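Local coordinates for DegV family protein (Streptococcus agalactiae, PDB 3LUP) that binds fatty acids, with elaidic acid held in its pocket, and may play a part in lipid transport or fatty acid metabolism, at residues 5-10 and 82-87; 86-91 and 146-151; 14-19 and 129-134. All blocks are in the same frame, centred on the assembly; numbering follows the deposited sequence.

Contact 1: 5-10 and 82-87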
loop_
_atom_site.group_PDB
_atom_site.type_symbol
_atom_site.label_atom_id
_atom_site.label_comp_id
_atom_site.label_asym_id
_atom_site.label_seq_id
_atom_site.Cartn_x
_atom_site.Cartn_y
_atom_site.Cartn_z
ATOM N N LYS A 5 20.719 16.399 -2.019
ATOM C CA LYS A 5 19.348 16.872 -2.169
ATOM C C LYS A 5 18.541 15.690 -2.683
ATOM O O LYS A 5 18.685 15.268 -3.837
ATOM C CB LYS A 5 19.266 18.075 -3.110
ATOM C CG LYS A 5 17.857 18.630 -3.320
ATOM C CD LYS A 5 17.903 20.126 -3.583
ATOM C CE LYS A 5 16.737 20.615 -4.426
ATOM N NZ LYS A 5 17.115 20.615 -5.873
ATOM N N LEU A 6 17.719 15.144 -1.792
ATOM C CA LEU A 6 17.077 13.857 -2.010
ATOM C C LEU A 6 15.612 14.034 -2.381
ATOM O O LEU A 6 14.890 14.804 -1.732
ATOM C CB LEU A 6 17.193 13.001 -0.750
ATOM C CG LEU A 6 16.385 11.701 -0.667
ATOM C CD1 LEU A 6 16.962 10.637 -1.616
ATOM C CD2 LEU A 6 16.339 11.189 0.765
ATOM N N ALA A 7 15.179 13.339 -3.433
ATOM C CA ALA A 7 13.785 13.372 -3.824
ATOM C C ALA A 7 13.112 12.078 -3.413
ATOM O O ALA A 7 13.742 11.001 -3.400
ATOM C CB ALA A 7 13.653 13.582 -5.290
ATOM N N LEU A 8 11.832 12.181 -3.075
ATOM C CA LEU A 8 11.050 10.996 -2.810
ATOM C C LEU A 8 9.919 10.781 -3.791
ATOM O O LEU A 8 9.049 11.643 -3.966
ATOM C CB LEU A 8 10.555 10.948 -1.358
ATOM C CG LEU A 8 11.511 10.029 -0.603
ATOM C CD1 LEU A 8 12.525 10.846 0.169
ATOM C CD2 LEU A 8 10.787 9.038 0.284
ATOM N N ILE A 9 9.949 9.622 -4.446
ATOM C CA ILE A 9 8.884 9.283 -5.381
ATOM C C ILE A 9 8.074 8.069 -4.918
ATOM O O ILE A 9 8.622 7.050 -4.440
ATOM C CB ILE A 9 9.383 9.103 -6.843
ATOM C CG1 ILE A 9 10.055 10.372 -7.352
ATOM C CG2 ILE A 9 8.230 8.844 -7.778
ATOM C CD1 ILE A 9 11.507 10.488 -7.019
ATOM N N THR A 10 6.762 8.221 -5.061
ATOM C CA THR A 10 5.811 7.199 -4.701
ATOM C C THR A 10 4.633 7.259 -5.655
ATOM O O THR A 10 4.651 8.033 -6.597
ATOM C CB THR A 10 5.347 7.352 -3.235
ATOM O OG1 THR A 10 4.481 6.254 -2.903
ATOM C CG2 THR A 10 4.624 8.673 -3.020
ATOM N N GLU A 82 16.471 20.089 -11.607
ATOM C CA GLU A 82 16.016 20.883 -10.485
ATOM C C GLU A 82 17.087 20.874 -9.371
ATOM O O GLU A 82 16.909 21.516 -8.323
ATOM C CB GLU A 82 14.645 20.380 -10.008
ATOM C CG GLU A 82 13.601 21.469 -9.989
ATOM C CD GLU A 82 12.174 20.978 -10.229
ATOM O OE1 GLU A 82 11.731 20.001 -9.564
ATOM O OE2 GLU A 82 11.482 21.601 -11.076
ATOM N N GLY A 83 18.198 20.162 -9.612
ATOM C CA GLY A 83 19.328 20.098 -8.677
ATOM C C GLY A 83 19.368 18.975 -7.636
ATOM O O GLY A 83 20.283 18.932 -6.807
ATOM N N TYR A 84 18.400 18.060 -7.657
ATOM C CA TYR A 84 18.417 16.914 -6.743
ATOM C C TYR A 84 19.595 15.985 -7.019
ATOM O O TYR A 84 19.971 15.795 -8.170
ATOM C CB TYR A 84 17.132 16.114 -6.867
ATOM C CG TYR A 84 15.911 16.756 -6.265
ATOM C CD1 TYR A 84 15.524 16.462 -4.960
ATOM C CD2 TYR A 84 15.122 17.646 -7.012
ATOM C CE1 TYR A 84 14.382 17.035 -4.405
ATOM C CE2 TYR A 84 13.986 18.231 -6.471
ATOM C CZ TYR A 84 13.623 17.920 -5.170
ATOM O OH TYR A 84 12.499 18.483 -4.623
ATOM N N THR A 85 20.165 15.388 -5.973
ATOM C CA THR A 85 21.333 14.506 -6.136
ATOM C C THR A 85 21.008 13.026 -5.973
ATOM O O THR A 85 21.626 12.183 -6.617
ATOM C CB THR A 85 22.454 14.854 -5.150
ATOM O OG1 THR A 85 22.007 14.599 -3.812
ATOM C CG2 THR A 85 22.849 16.311 -5.295
ATOM N N HIS A 86 20.060 12.717 -5.095
ATOM C CA HIS A 86 19.666 11.344 -4.847
ATOM C C HIS A 86 18.168 11.199 -4.988
ATOM O O HIS A 86 17.411 12.171 -4.819
ATOM C CB HIS A 86 20.057 10.912 -3.445
ATOM C CG HIS A 86 21.533 10.929 -3.182
ATOM N ND1 HIS A 86 22.239 12.092 -2.976
ATOM C CD2 HIS A 86 22.428 9.921 -3.063
ATOM C CE1 HIS A 86 23.508 11.800 -2.755
ATOM N NE2 HIS A 86 23.649 10.490 -2.806
ATOM N N VAL A 87 17.745 9.970 -5.287
ATOM C CA VAL A 87 16.330 9.639 -5.423
ATOM C C VAL A 87 16.005 8.312 -4.724
ATOM O O VAL A 87 16.685 7.298 -4.947
ATOM C CB VAL A 87 15.923 9.556 -6.921
ATOM C CG1 VAL A 87 14.474 9.095 -7.073
ATOM C CG2 VAL A 87 16.138 10.896 -7.624
#

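Contact 2: 86-91 and 146-151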
loop_
_atom_site.group_PDB
_atom_site.type_symbol
_atom_site.label_atom_id
_atom_site.label_comp_id
_atom_site.label_asym_id
_atom_site.label_seq_id
_atom_site.Cartn_x
_atom_site.Cartn_y
_atom_site.Cartn_z
ATOM N N HIS A 86 20.060 12.717 -5.095
ATOM C CA HIS A 86 19.666 11.344 -4.847
ATOM C C HIS A 86 18.168 11.199 -4.988
ATOM O O HIS A 86 17.411 12.171 -4.819
ATOM C CB HIS A 86 20.057 10.912 -3.445
ATOM C CG HIS A 86 21.533 10.929 -3.182
ATOM N ND1 HIS A 86 22.239 12.092 -2.976
ATOM C CD2 HIS A 86 22.428 9.921 -3.063
ATOM C CE1 HIS A 86 23.508 11.800 -2.755
ATOM N NE2 HIS A 86 23.649 10.490 -2.806
ATOM N N VAL A 87 17.745 9.970 -5.287
ATOM C CA VAL A 87 16.330 9.639 -5.423
ATOM C C VAL A 87 16.005 8.312 -4.724
ATOM O O VAL A 87 16.685 7.298 -4.947
ATOM C CB VAL A 87 15.923 9.556 -6.921
ATOM C CG1 VAL A 87 14.474 9.095 -7.073
ATOM C CG2 VAL A 87 16.138 10.896 -7.624
ATOM N N LEU A 88 14.962 8.327 -3.887
ATOM C CA LEU A 88 14.387 7.086 -3.342
ATOM C C LEU A 88 12.949 6.870 -3.821
ATOM O O LEU A 88 12.045 7.657 -3.511
ATOM C CB LEU A 88 14.460 7.073 -1.817
ATOM C CG LEU A 88 14.109 5.773 -1.087
ATOM C CD1 LEU A 88 14.993 4.622 -1.513
ATOM C CD2 LEU A 88 14.234 6.000 0.404
ATOM N N GLY A 89 12.757 5.815 -4.610
ATOM C CA GLY A 89 11.444 5.478 -5.158
ATOM C C GLY A 89 10.835 4.349 -4.353
ATOM O O GLY A 89 11.382 3.233 -4.319
ATOM N N LEU A 90 9.717 4.660 -3.689
ATOM C CA LEU A 90 8.981 3.710 -2.831
ATOM C C LEU A 90 7.555 3.463 -3.356
ATOM O O LEU A 90 6.588 4.139 -2.971
ATOM C CB LEU A 90 8.945 4.200 -1.384
ATOM C CG LEU A 90 10.268 4.266 -0.623
ATOM C CD1 LEU A 90 10.031 4.874 0.753
ATOM C CD2 LEU A 90 10.905 2.893 -0.500
ATOM N N PHE A 91 7.453 2.488 -4.252
ATOM C CA PHE A 91 6.217 2.218 -4.954
ATOM C C PHE A 91 5.544 0.938 -4.467
ATOM O O PHE A 91 6.152 0.121 -3.752
ATOM C CB PHE A 91 6.476 2.120 -6.457
ATOM C CG PHE A 91 7.238 3.283 -7.014
ATOM C CD1 PHE A 91 6.612 4.517 -7.195
ATOM C CD2 PHE A 91 8.582 3.145 -7.353
ATOM C CE1 PHE A 91 7.313 5.601 -7.689
ATOM C CE2 PHE A 91 9.295 4.208 -7.862
ATOM C CZ PHE A 91 8.664 5.453 -8.029
ATOM N N VAL A 146 22.740 4.505 4.092
ATOM C CA VAL A 146 22.219 4.243 5.422
ATOM C C VAL A 146 20.686 4.386 5.459
ATOM O O VAL A 146 19.993 3.554 6.054
ATOM C CB VAL A 146 22.902 5.153 6.480
ATOM C CG1 VAL A 146 22.443 4.806 7.895
ATOM C CG2 VAL A 146 24.416 5.026 6.385
ATOM N N ILE A 147 20.154 5.427 4.828
ATOM C CA ILE A 147 18.715 5.595 4.768
ATOM C C ILE A 147 18.121 4.379 4.082
ATOM O O ILE A 147 17.294 3.689 4.671
ATOM C CB ILE A 147 18.320 6.905 4.063
ATOM C CG1 ILE A 147 18.812 8.098 4.900
ATOM C CG2 ILE A 147 16.811 6.961 3.839
ATOM C CD1 ILE A 147 18.440 9.465 4.373
ATOM N N VAL A 148 18.584 4.101 2.862
ATOM C CA VAL A 148 18.184 2.924 2.059
ATOM C C VAL A 148 18.226 1.630 2.874
ATOM O O VAL A 148 17.372 0.730 2.747
ATOM C CB VAL A 148 19.125 2.748 0.835
ATOM C CG1 VAL A 148 18.818 1.463 0.085
ATOM C CG2 VAL A 148 19.013 3.918 -0.095
ATOM N N ASN A 149 19.264 1.552 3.695
ATOM C CA ASN A 149 19.471 0.448 4.591
ATOM C C ASN A 149 18.353 0.353 5.627
ATOM O O ASN A 149 17.704 -0.690 5.761
ATOM C CB ASN A 149 20.788 0.671 5.284
ATOM C CG ASN A 149 21.672 -0.499 5.187
ATOM O OD1 ASN A 149 21.582 -1.416 6.011
ATOM N ND2 ASN A 149 22.557 -0.495 4.184
ATOM N N LYS A 150 18.140 1.456 6.346
ATOM C CA LYS A 150 17.113 1.549 7.377
ATOM C C LYS A 150 15.740 1.255 6.788
ATOM O O LYS A 150 14.922 0.587 7.423
ATOM C CB LYS A 150 17.130 2.934 8.022
ATOM C CG LYS A 150 16.313 3.049 9.303
ATOM C CD LYS A 150 16.770 4.262 10.133
ATOM C CE LYS A 150 15.776 4.652 11.230
ATOM N NZ LYS A 150 15.975 3.922 12.502
ATOM N N ILE A 151 15.496 1.731 5.571
ATOM C CA ILE A 151 14.214 1.505 4.950
ATOM C C ILE A 151 14.020 0.041 4.535
ATOM O O ILE A 151 12.948 -0.514 4.756
ATOM C CB ILE A 151 13.956 2.473 3.788
ATOM C CG1 ILE A 151 13.782 3.910 4.309
ATOM C CG2 ILE A 151 12.727 2.040 2.999
ATOM C CD1 ILE A 151 12.441 4.201 4.975
#

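Contact 3: 14-19 and 129-134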
loop_
_atom_site.group_PDB
_atom_site.type_symbol
_atom_site.label_atom_id
_atom_site.label_comp_id
_atom_site.label_asym_id
_atom_site.label_seq_id
_atom_site.Cartn_x
_atom_site.Cartn_y
_atom_site.Cartn_z
ATOM N N ALA A 14 0.017 4.681 -2.072
ATOM C CA ALA A 14 0.579 4.953 -0.743
ATOM C C ALA A 14 -0.341 5.891 0.016
ATOM O O ALA A 14 -0.814 6.880 -0.539
ATOM C CB ALA A 14 1.939 5.568 -0.874
ATOM N N TYR A 15 -0.621 5.586 1.271
ATOM C CA TYR A 15 -1.405 6.505 2.070
ATOM C C TYR A 15 -0.460 7.365 2.880
ATOM O O TYR A 15 0.184 6.894 3.822
ATOM C CB TYR A 15 -2.401 5.774 2.957
ATOM C CG TYR A 15 -3.321 6.722 3.675
ATOM C CD1 TYR A 15 -4.605 6.963 3.201
ATOM C CD2 TYR A 15 -2.903 7.398 4.825
ATOM C CE1 TYR A 15 -5.453 7.855 3.856
ATOM C CE2 TYR A 15 -3.736 8.282 5.477
ATOM C CZ TYR A 15 -5.011 8.503 4.988
ATOM O OH TYR A 15 -5.851 9.373 5.637
ATOM N N LEU A 16 -0.383 8.631 2.491
ATOM C CA LEU A 16 0.612 9.568 3.029
ATOM C C LEU A 16 0.157 10.263 4.309
ATOM O O LEU A 16 -0.918 10.881 4.327
ATOM C CB LEU A 16 1.001 10.612 1.978
ATOM C CG LEU A 16 1.744 10.094 0.743
ATOM C CD1 LEU A 16 2.012 11.227 -0.236
ATOM C CD2 LEU A 16 3.057 9.347 1.086
ATOM N N PRO A 17 0.981 10.166 5.379
ATOM C CA PRO A 17 0.711 10.883 6.638
ATOM C C PRO A 17 0.373 12.356 6.371
ATOM O O PRO A 17 0.772 12.899 5.341
ATOM C CB PRO A 17 2.038 10.756 7.410
ATOM C CG PRO A 17 2.685 9.519 6.864
ATOM C CD PRO A 17 2.235 9.376 5.439
ATOM N N GLU A 18 -0.364 12.994 7.271
ATOM C CA GLU A 18 -0.769 14.392 7.053
ATOM C C GLU A 18 0.437 15.349 6.869
ATOM O O GLU A 18 0.442 16.192 5.954
ATOM C CB GLU A 18 -1.744 14.888 8.190
ATOM N N ALA A 19 1.455 15.172 7.719
ATOM C CA ALA A 19 2.663 16.030 7.750
ATOM C C ALA A 19 3.502 15.991 6.469
ATOM O O ALA A 19 4.164 16.976 6.128
ATOM C CB ALA A 19 3.541 15.677 8.964
ATOM N N ASN A 129 4.048 5.597 5.265
ATOM C CA ASN A 129 4.945 5.660 6.417
ATOM C C ASN A 129 6.417 5.525 6.036
ATOM O O ASN A 129 7.247 6.211 6.599
ATOM C CB ASN A 129 4.584 4.585 7.437
ATOM C CG ASN A 129 3.278 4.880 8.190
ATOM O OD1 ASN A 129 2.762 4.002 8.884
ATOM N ND2 ASN A 129 2.756 6.108 8.073
ATOM N N LEU A 130 6.732 4.662 5.067
ATOM C CA LEU A 130 8.108 4.543 4.577
ATOM C C LEU A 130 8.632 5.846 4.003
ATOM O O LEU A 130 9.767 6.233 4.253
ATOM C CB LEU A 130 8.245 3.428 3.540
ATOM C CG LEU A 130 8.194 2.005 4.100
ATOM C CD1 LEU A 130 8.153 1.000 2.953
ATOM C CD2 LEU A 130 9.342 1.716 5.061
ATOM N N VAL A 131 7.794 6.510 3.222
ATOM C CA VAL A 131 8.130 7.798 2.647
ATOM C C VAL A 131 8.453 8.776 3.770
ATOM O O VAL A 131 9.557 9.313 3.835
ATOM C CB VAL A 131 6.966 8.321 1.768
ATOM C CG1 VAL A 131 7.210 9.750 1.308
ATOM C CG2 VAL A 131 6.728 7.374 0.574
ATOM N N ARG A 132 7.491 8.972 4.665
ATOM C CA ARG A 132 7.675 9.775 5.859
ATOM C C ARG A 132 8.954 9.415 6.641
ATOM O O ARG A 132 9.711 10.304 7.026
ATOM C CB ARG A 132 6.435 9.632 6.737
ATOM C CG ARG A 132 6.309 10.623 7.864
ATOM C CD ARG A 132 7.026 10.165 9.119
ATOM N NE ARG A 132 6.686 8.787 9.461
ATOM C CZ ARG A 132 5.590 8.423 10.122
ATOM N NH1 ARG A 132 5.381 7.139 10.392
ATOM N NH2 ARG A 132 4.703 9.334 10.512
ATOM N N ASN A 133 9.185 8.129 6.887
ATOM C CA ASN A 133 10.382 7.679 7.605
ATOM C C ASN A 133 11.661 8.123 6.919
ATOM O O ASN A 133 12.563 8.670 7.561
ATOM C CB ASN A 133 10.393 6.155 7.798
ATOM C CG ASN A 133 9.331 5.690 8.760
ATOM O OD1 ASN A 133 8.556 6.496 9.270
ATOM N ND2 ASN A 133 9.269 4.386 9.004
ATOM N N ALA A 134 11.728 7.901 5.611
ATOM C CA ALA A 134 12.910 8.247 4.845
ATOM C C ALA A 134 13.161 9.746 4.935
ATOM O O ALA A 134 14.306 10.190 4.962
ATOM C CB ALA A 134 12.758 7.815 3.401
#

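Contact 1: 5-10 and 82-87
L6 and A7 pair in parallel with H86 and V87, joining strands 6-11 and 86-89 side by side in the four-stranded parallel sheet of the protein. The pairing starts at K5 O, which accepts the amides of two successive residues. T85 N reaches K5 O over 2.6 Å, in the carbonyl plane and on a lone pair; H86 N lies above that plane, 3.2 Å from K5 O. K5 N in turn donates to T85 OG1 over 2.8 Å, and that hydroxyl also bonds to H86 ND1, so the threonine links the residue just before strand 6-11 to the imidazole. One step on, A7 N donates to H86 O at 2.9 Å.

Helix 69-81 precedes strand 86-89, and G83, with positive phi, ends it in a Schellman motif. The chain then presents the Y84 ring to K5. K5 CG, anti to the backbone N (chi1 180°), lies by Y84 CD1; bends at chi2 and chi4 then carry the chain over one face of the ring. K5 CE stands 4.0 Å from the centroid of the Y84 ring, almost on the normal, as a CH-pi contact, and K5 NZ makes a cation-pi contact over the same face. A7 CB approaches Y84 CD1 obliquely at 3.5 Å. The phenol OH is held by D25 and Y27.

On the face carrying A7 and V87, the face covered by helix 69-81, I9 CD1 meets V87 CG1. On the L6 and H86 face, L6 CD1 touches H86 CB at 3.6 Å, the two side chains crossing at about a right angle.

Contact 2: 86-91 and 146-151
I147 and I151 of helix 146-151 face L88 and L90, with V148 at the flank; the two leucines point at the helix from the segment 86-91. The short axes of strand 86-89 and helix 146-151 run almost parallel, 9° apart in direction and 10.6 Å at closest approach, a spacing usual for a helix packed on a sheet and bridged here by branched apolar tips. I147 comes first, its CG2 methyl lying 4.4 Å from L88 CD2. V148 is attached to the flank of the helix and brings CG2 to the other branch of the same leucine, 4.3 Å from L88 CD1. L88 therefore spreads its two methyls between successive residues of the helix.

I151, one turn on and bonded through its N to I147 O, lies on the same side of the helix as that residue. It serves both leucines with different branches. I151 CG1 comes within 4.5 Å of L88 CD2, while I151 CG2, set anti to the backbone N, reaches L90 CD2 at 4.0 Å, the closest approach of the contact. The side chains of L90 and I151 pass each other at a slant.

The interface is buried and held by van der Waals contact alone. Around it, strand 114-116 adds A116 beside both L88 and V148, and helix 124-138 supplies A134 to L88, L130 to L90 and C137 to I147. Helices 124-138 and 144-155 thus lie together on one face of the parallel sheet, with L88 and L90 directed at both.

Contact 3: 14-19 and 129-134
P17 sets its ring against N129 and R132, two residues spaced one helical turn apart on helix 124-138. P17 CG does the touching: it lies 3.8 Å from R132 CB and 3.6 Å from N129 ND2, the proline crossing both side chains at a slant. R132 starts out with CG anti to the backbone N (chi1 -167°) and then bends twice, bringing its guanidinium back so that P17 CG sits over one face, 4.1 Å above the plane and displaced toward the rim.

The same flat group is fixed at its edge. R132 NE donates to N133 OD1 over 3.0 Å, nearly straight at 161° and lying in the planes of both the amide carbonyl and the guanidinium; NH1 adds a weak bond to that oxygen. NH1 also forms a salt bridge with D231, which probably helps to settle the rotation of the group. Between N129 and R132 in sequence, V131 meets L16 obliquely, with L16 CD2 facing V131 CB at 4.1 Å. The Y15 side chain, about 9 Å from the bound elaidic acid, does not touch it.

D231 belongs to strand 230-236 of the six-stranded mixed sheet, whereas V131 packs on L8 and T10 of the parallel sheet. The helix thus lies between these sheets, packing on the first strand's sheet and salt-bridged to the other, and with the loop it sits at the domain junction of the two-domain DegV fold.

Overall arrangement
Contacts 1 and 2 share strand 86-89, their centres about 11 Å apart: the first sets it beside strand 6-11, the second covers it with helix 144-155. The centre of contact 3 lies about 16 Å from that of contact 1 and about 13 Å from that of contact 2, where helix 124-138 meets the loop that follows strand 6-11. Along the chain the order is 5-10, 14-19, 82-91, 129-134, 146-151, so contact 3 alternates with each of the others. Helix 124-138 touches both other contacts. Together they describe one alpha/beta domain, with helices 124-138 and 144-155 on one face of the parallel sheet and helix 69-81 on the other; contact 3 lies nearest the chain's centre.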